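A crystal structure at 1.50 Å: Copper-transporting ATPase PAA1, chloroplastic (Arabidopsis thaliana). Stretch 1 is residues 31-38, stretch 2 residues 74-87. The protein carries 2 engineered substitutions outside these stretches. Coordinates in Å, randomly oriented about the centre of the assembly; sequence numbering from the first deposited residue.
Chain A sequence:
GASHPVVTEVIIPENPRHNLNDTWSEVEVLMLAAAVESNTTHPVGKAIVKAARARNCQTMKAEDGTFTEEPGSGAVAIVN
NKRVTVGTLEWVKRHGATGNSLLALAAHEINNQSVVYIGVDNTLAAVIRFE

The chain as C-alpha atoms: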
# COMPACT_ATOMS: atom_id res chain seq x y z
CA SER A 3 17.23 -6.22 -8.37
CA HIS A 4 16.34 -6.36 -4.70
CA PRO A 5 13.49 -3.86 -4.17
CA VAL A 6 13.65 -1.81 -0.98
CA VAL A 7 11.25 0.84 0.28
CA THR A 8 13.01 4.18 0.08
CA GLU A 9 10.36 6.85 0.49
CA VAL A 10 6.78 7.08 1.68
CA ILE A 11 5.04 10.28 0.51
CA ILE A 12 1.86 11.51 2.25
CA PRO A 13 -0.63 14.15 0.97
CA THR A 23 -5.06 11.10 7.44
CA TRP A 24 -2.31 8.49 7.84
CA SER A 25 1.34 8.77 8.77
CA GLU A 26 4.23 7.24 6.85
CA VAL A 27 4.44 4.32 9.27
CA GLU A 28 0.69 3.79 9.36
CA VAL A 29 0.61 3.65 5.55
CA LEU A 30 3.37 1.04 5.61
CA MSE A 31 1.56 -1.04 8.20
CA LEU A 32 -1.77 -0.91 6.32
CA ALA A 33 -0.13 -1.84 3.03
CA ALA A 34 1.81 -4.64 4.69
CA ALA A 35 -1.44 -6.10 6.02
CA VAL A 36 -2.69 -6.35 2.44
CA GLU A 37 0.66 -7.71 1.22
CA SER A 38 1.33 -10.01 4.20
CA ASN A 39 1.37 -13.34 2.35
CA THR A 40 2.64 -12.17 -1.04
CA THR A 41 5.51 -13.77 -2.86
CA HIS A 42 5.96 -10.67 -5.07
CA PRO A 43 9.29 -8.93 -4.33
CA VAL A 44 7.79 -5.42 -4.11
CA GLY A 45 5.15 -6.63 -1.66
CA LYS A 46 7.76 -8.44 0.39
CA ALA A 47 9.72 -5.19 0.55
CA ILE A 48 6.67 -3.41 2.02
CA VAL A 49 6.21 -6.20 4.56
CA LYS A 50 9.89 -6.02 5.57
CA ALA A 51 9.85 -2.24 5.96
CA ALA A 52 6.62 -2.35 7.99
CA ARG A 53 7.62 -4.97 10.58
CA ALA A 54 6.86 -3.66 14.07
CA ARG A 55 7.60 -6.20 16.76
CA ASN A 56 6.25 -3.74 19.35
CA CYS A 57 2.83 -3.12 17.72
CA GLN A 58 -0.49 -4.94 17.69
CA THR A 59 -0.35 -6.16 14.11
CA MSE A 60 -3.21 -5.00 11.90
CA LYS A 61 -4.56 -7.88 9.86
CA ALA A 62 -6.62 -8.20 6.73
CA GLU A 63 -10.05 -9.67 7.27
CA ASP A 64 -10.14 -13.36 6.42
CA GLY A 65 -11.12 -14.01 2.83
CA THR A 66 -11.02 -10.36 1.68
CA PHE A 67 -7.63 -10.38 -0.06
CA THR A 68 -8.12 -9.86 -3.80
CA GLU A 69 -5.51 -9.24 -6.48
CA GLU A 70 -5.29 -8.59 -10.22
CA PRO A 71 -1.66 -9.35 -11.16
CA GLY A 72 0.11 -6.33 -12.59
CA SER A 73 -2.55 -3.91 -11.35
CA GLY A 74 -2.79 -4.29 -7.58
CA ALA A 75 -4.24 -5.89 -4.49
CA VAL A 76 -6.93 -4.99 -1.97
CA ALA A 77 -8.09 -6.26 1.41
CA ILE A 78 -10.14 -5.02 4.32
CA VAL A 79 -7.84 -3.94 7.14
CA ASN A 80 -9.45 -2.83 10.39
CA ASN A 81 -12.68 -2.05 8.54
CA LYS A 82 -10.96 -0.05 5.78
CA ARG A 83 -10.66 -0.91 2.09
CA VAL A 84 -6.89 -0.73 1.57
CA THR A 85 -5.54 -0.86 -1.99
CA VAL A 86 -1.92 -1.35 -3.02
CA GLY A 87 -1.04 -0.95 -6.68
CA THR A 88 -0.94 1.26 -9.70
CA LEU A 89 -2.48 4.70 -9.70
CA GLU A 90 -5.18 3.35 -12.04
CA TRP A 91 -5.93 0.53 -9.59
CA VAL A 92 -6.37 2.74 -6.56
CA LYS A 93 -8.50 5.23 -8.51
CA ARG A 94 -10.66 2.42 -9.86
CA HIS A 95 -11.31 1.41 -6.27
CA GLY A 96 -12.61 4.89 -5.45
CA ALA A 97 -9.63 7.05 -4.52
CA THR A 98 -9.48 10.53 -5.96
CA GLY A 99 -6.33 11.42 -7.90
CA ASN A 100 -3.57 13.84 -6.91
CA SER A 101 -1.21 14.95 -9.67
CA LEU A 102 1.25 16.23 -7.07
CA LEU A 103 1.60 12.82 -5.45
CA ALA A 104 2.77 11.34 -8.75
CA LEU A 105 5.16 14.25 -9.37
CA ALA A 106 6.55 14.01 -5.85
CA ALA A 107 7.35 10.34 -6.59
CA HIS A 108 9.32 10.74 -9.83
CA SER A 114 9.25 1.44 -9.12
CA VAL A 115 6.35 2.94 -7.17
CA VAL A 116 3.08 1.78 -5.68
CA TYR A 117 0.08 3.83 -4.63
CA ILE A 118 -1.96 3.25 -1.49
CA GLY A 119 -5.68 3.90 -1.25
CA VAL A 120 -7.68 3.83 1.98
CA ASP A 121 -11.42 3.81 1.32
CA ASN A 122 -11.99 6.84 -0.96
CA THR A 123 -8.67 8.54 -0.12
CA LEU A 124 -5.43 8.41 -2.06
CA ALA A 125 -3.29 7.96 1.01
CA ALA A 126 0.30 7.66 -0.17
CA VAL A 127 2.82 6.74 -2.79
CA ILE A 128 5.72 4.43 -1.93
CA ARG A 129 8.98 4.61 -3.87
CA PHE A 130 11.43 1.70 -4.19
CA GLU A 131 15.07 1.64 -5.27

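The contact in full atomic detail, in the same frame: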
# COMPACT_ATOMS: atom_id res chain seq x y z
N MSE A 31 2.18 0.05 7.49
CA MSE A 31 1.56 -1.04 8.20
C MSE A 31 0.24 -1.46 7.54
O MSE A 31 -0.04 -2.63 7.46
CB MSE A 31 1.40 -0.65 9.67
CG MSE A 31 2.77 -0.50 10.36
SE MSE A 31 2.68 -0.42 12.27
CE MSE A 31 1.37 0.87 12.34
N LEU A 32 -0.54 -0.52 7.01
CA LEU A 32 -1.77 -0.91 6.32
C LEU A 32 -1.44 -1.66 5.05
O LEU A 32 -2.06 -2.68 4.73
CB LEU A 32 -2.58 0.35 5.99
CG LEU A 32 -3.26 1.07 7.14
CD1 LEU A 32 -3.69 2.44 6.69
CD2 LEU A 32 -4.43 0.29 7.67
N ALA A 33 -0.49 -1.15 4.28
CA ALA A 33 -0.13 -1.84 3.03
C ALA A 33 0.45 -3.22 3.31
O ALA A 33 0.14 -4.20 2.62
CB ALA A 33 0.86 -1.00 2.24
N ALA A 34 1.27 -3.34 4.36
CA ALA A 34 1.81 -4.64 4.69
C ALA A 34 0.73 -5.64 5.07
O ALA A 34 0.90 -6.83 4.85
CB ALA A 34 2.82 -4.51 5.81
N ALA A 35 -0.36 -5.19 5.69
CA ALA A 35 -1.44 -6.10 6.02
C ALA A 35 -2.07 -6.68 4.76
O ALA A 35 -2.42 -7.86 4.72
CB ALA A 35 -2.49 -5.37 6.84
N VAL A 36 -2.21 -5.86 3.73
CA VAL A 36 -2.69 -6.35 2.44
C VAL A 36 -1.70 -7.34 1.85
O VAL A 36 -2.09 -8.38 1.30
CB VAL A 36 -2.93 -5.16 1.50
CG1 VAL A 36 -3.36 -5.64 0.08
CG2 VAL A 36 -3.98 -4.24 2.07
N GLU A 37 -0.42 -6.98 1.89
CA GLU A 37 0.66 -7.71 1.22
C GLU A 37 1.22 -8.87 2.03
O GLU A 37 2.13 -9.54 1.54
CB GLU A 37 1.80 -6.75 0.86
CG GLU A 37 1.41 -5.65 -0.10
CD GLU A 37 1.08 -6.15 -1.47
OE1 GLU A 37 1.63 -7.18 -1.91
OE2 GLU A 37 0.23 -5.52 -2.12
N SER A 38 0.65 -9.18 3.20
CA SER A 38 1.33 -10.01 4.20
C SER A 38 1.80 -11.35 3.67
O SER A 38 2.88 -11.82 4.04
CB SER A 38 0.42 -10.20 5.42
OG SER A 38 -0.76 -10.87 5.07
N GLY A 74 -2.91 -4.54 -9.01
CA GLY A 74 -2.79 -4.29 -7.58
C GLY A 74 -3.51 -5.34 -6.77
O GLY A 74 -4.00 -6.35 -7.29
N ALA A 75 -3.56 -5.07 -5.47
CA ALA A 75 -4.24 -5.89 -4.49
C ALA A 75 -5.09 -5.01 -3.59
O ALA A 75 -4.91 -3.79 -3.52
CB ALA A 75 -3.25 -6.69 -3.64
N VAL A 76 -6.02 -5.66 -2.90
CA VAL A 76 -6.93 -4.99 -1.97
C VAL A 76 -7.31 -5.98 -0.88
O VAL A 76 -7.38 -7.19 -1.11
CB VAL A 76 -8.18 -4.46 -2.72
CG1 VAL A 76 -8.88 -5.55 -3.45
CG2 VAL A 76 -9.15 -3.72 -1.77
N ALA A 77 -7.53 -5.46 0.33
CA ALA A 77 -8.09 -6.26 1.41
C ALA A 77 -8.79 -5.29 2.35
O ALA A 77 -8.61 -4.07 2.24
CB ALA A 77 -7.01 -7.09 2.13
N ILE A 78 -9.58 -5.82 3.25
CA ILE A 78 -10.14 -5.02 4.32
C ILE A 78 -9.19 -5.13 5.50
O ILE A 78 -8.92 -6.22 5.99
CB ILE A 78 -11.54 -5.48 4.70
CG1 ILE A 78 -12.45 -5.46 3.47
CG2 ILE A 78 -12.13 -4.62 5.83
CD1 ILE A 78 -12.64 -4.11 2.87
N VAL A 79 -8.73 -3.98 5.98
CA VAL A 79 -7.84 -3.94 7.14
C VAL A 79 -8.48 -3.03 8.16
O VAL A 79 -8.73 -1.85 7.86
CB VAL A 79 -6.44 -3.45 6.75
CG1 VAL A 79 -5.51 -3.46 7.95
CG2 VAL A 79 -5.89 -4.28 5.65
N ASN A 80 -8.78 -3.57 9.34
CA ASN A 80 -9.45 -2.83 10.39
C ASN A 80 -10.58 -1.98 9.81
O ASN A 80 -10.65 -0.77 10.01
CB ASN A 80 -8.46 -1.98 11.17
CG ASN A 80 -7.47 -2.82 11.99
OD1 ASN A 80 -7.68 -4.02 12.20
ND2 ASN A 80 -6.40 -2.18 12.46
N ASN A 81 -11.46 -2.64 9.06
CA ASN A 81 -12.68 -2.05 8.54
C ASN A 81 -12.44 -1.01 7.45
O ASN A 81 -13.35 -0.24 7.12
CB ASN A 81 -13.53 -1.44 9.65
CG ASN A 81 -14.11 -2.48 10.56
OD1 ASN A 81 -13.93 -2.43 11.77
ND2 ASN A 81 -14.81 -3.44 9.98
N LYS A 82 -11.25 -0.96 6.87
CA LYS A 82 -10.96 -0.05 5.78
C LYS A 82 -10.63 -0.83 4.53
O LYS A 82 -9.93 -1.84 4.60
CB LYS A 82 -9.80 0.89 6.15
CG LYS A 82 -10.12 1.82 7.28
CD LYS A 82 -8.86 2.53 7.76
CE LYS A 82 -8.06 1.65 8.71
NZ LYS A 82 -8.80 1.41 9.97
N ARG A 83 -11.06 -0.32 3.37
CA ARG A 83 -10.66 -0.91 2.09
C ARG A 83 -9.30 -0.35 1.69
O ARG A 83 -9.20 0.81 1.29
CB ARG A 83 -11.69 -0.61 1.00
CG ARG A 83 -13.12 -0.89 1.39
CD ARG A 83 -14.12 -0.70 0.19
NE ARG A 83 -14.22 0.68 -0.30
CZ ARG A 83 -13.48 1.18 -1.29
NH1 ARG A 83 -12.58 0.42 -1.92
NH2 ARG A 83 -13.65 2.46 -1.64
N VAL A 84 -8.27 -1.18 1.77
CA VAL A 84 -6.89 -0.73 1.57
C VAL A 84 -6.43 -1.31 0.24
O VAL A 84 -6.43 -2.53 0.07
CB VAL A 84 -5.97 -1.16 2.72
CG1 VAL A 84 -4.54 -0.74 2.42
CG2 VAL A 84 -6.42 -0.55 4.01
N THR A 85 -6.03 -0.45 -0.69
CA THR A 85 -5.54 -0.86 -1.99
C THR A 85 -4.05 -0.58 -2.08
O THR A 85 -3.56 0.42 -1.55
CB THR A 85 -6.24 -0.14 -3.13
OG1 THR A 85 -6.16 1.27 -2.89
CG2 THR A 85 -7.68 -0.57 -3.18
N VAL A 86 -3.35 -1.45 -2.79
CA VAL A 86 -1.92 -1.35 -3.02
C VAL A 86 -1.69 -1.66 -4.49
O VAL A 86 -1.91 -2.80 -4.92
CB VAL A 86 -1.12 -2.31 -2.16
CG1 VAL A 86 0.31 -2.11 -2.39
CG2 VAL A 86 -1.47 -2.14 -0.67
N GLY A 87 -1.27 -0.67 -5.27
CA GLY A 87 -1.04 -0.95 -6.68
C GLY A 87 -0.81 0.27 -7.52
O GLY A 87 -0.30 1.28 -7.04
O HOH W 1 0.08 -5.07 -4.82

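No direct hydrogen bond joins this helix to the β-hairpin beneath it; the one polar link runs through a water, which donates to E37 OE2 (2.7 Å) and to V86 O (3.0 Å). The carboxylate thus has a polar partner although E37 is buried, its OE2 lying only 3.4 Å from V86 CG1.

The rest illustrates a general principle: a helix packs on a sheet through small and branched apolar side chains. The two strands pair through backbone bonds such as A75 N to V86 O and V86 N to A75 O (both 2.9 Å), and a type I' turn from V79 to K82 closes the hairpin. Strand alternation then turns A75, A77, V79, K82, V84 and V86 toward the helix, which crosses the strands steeply, at 106° and 81° between directions.

V36 is the centre. In its t rotamer it sets CG1 3.9 Å from A75 CB and CG2 3.6 Å from V84 CG1, while its CB lies 4.0 Å from V86 CG2. At A77, whose side chain is a single methyl, the backbones come close: the V36 and A77 CA atoms are 5.5 Å apart. A35 CB meets V79 CG1 at 3.7 Å. Towards the turn, the longer L32 reaches V79 CG1 with CD2 (3.9 Å), and K82 lends its aliphatic CE, 4.0 Å from L32 CD2, while its NZ donates a hydrogen bond to N80 O (2.9 Å).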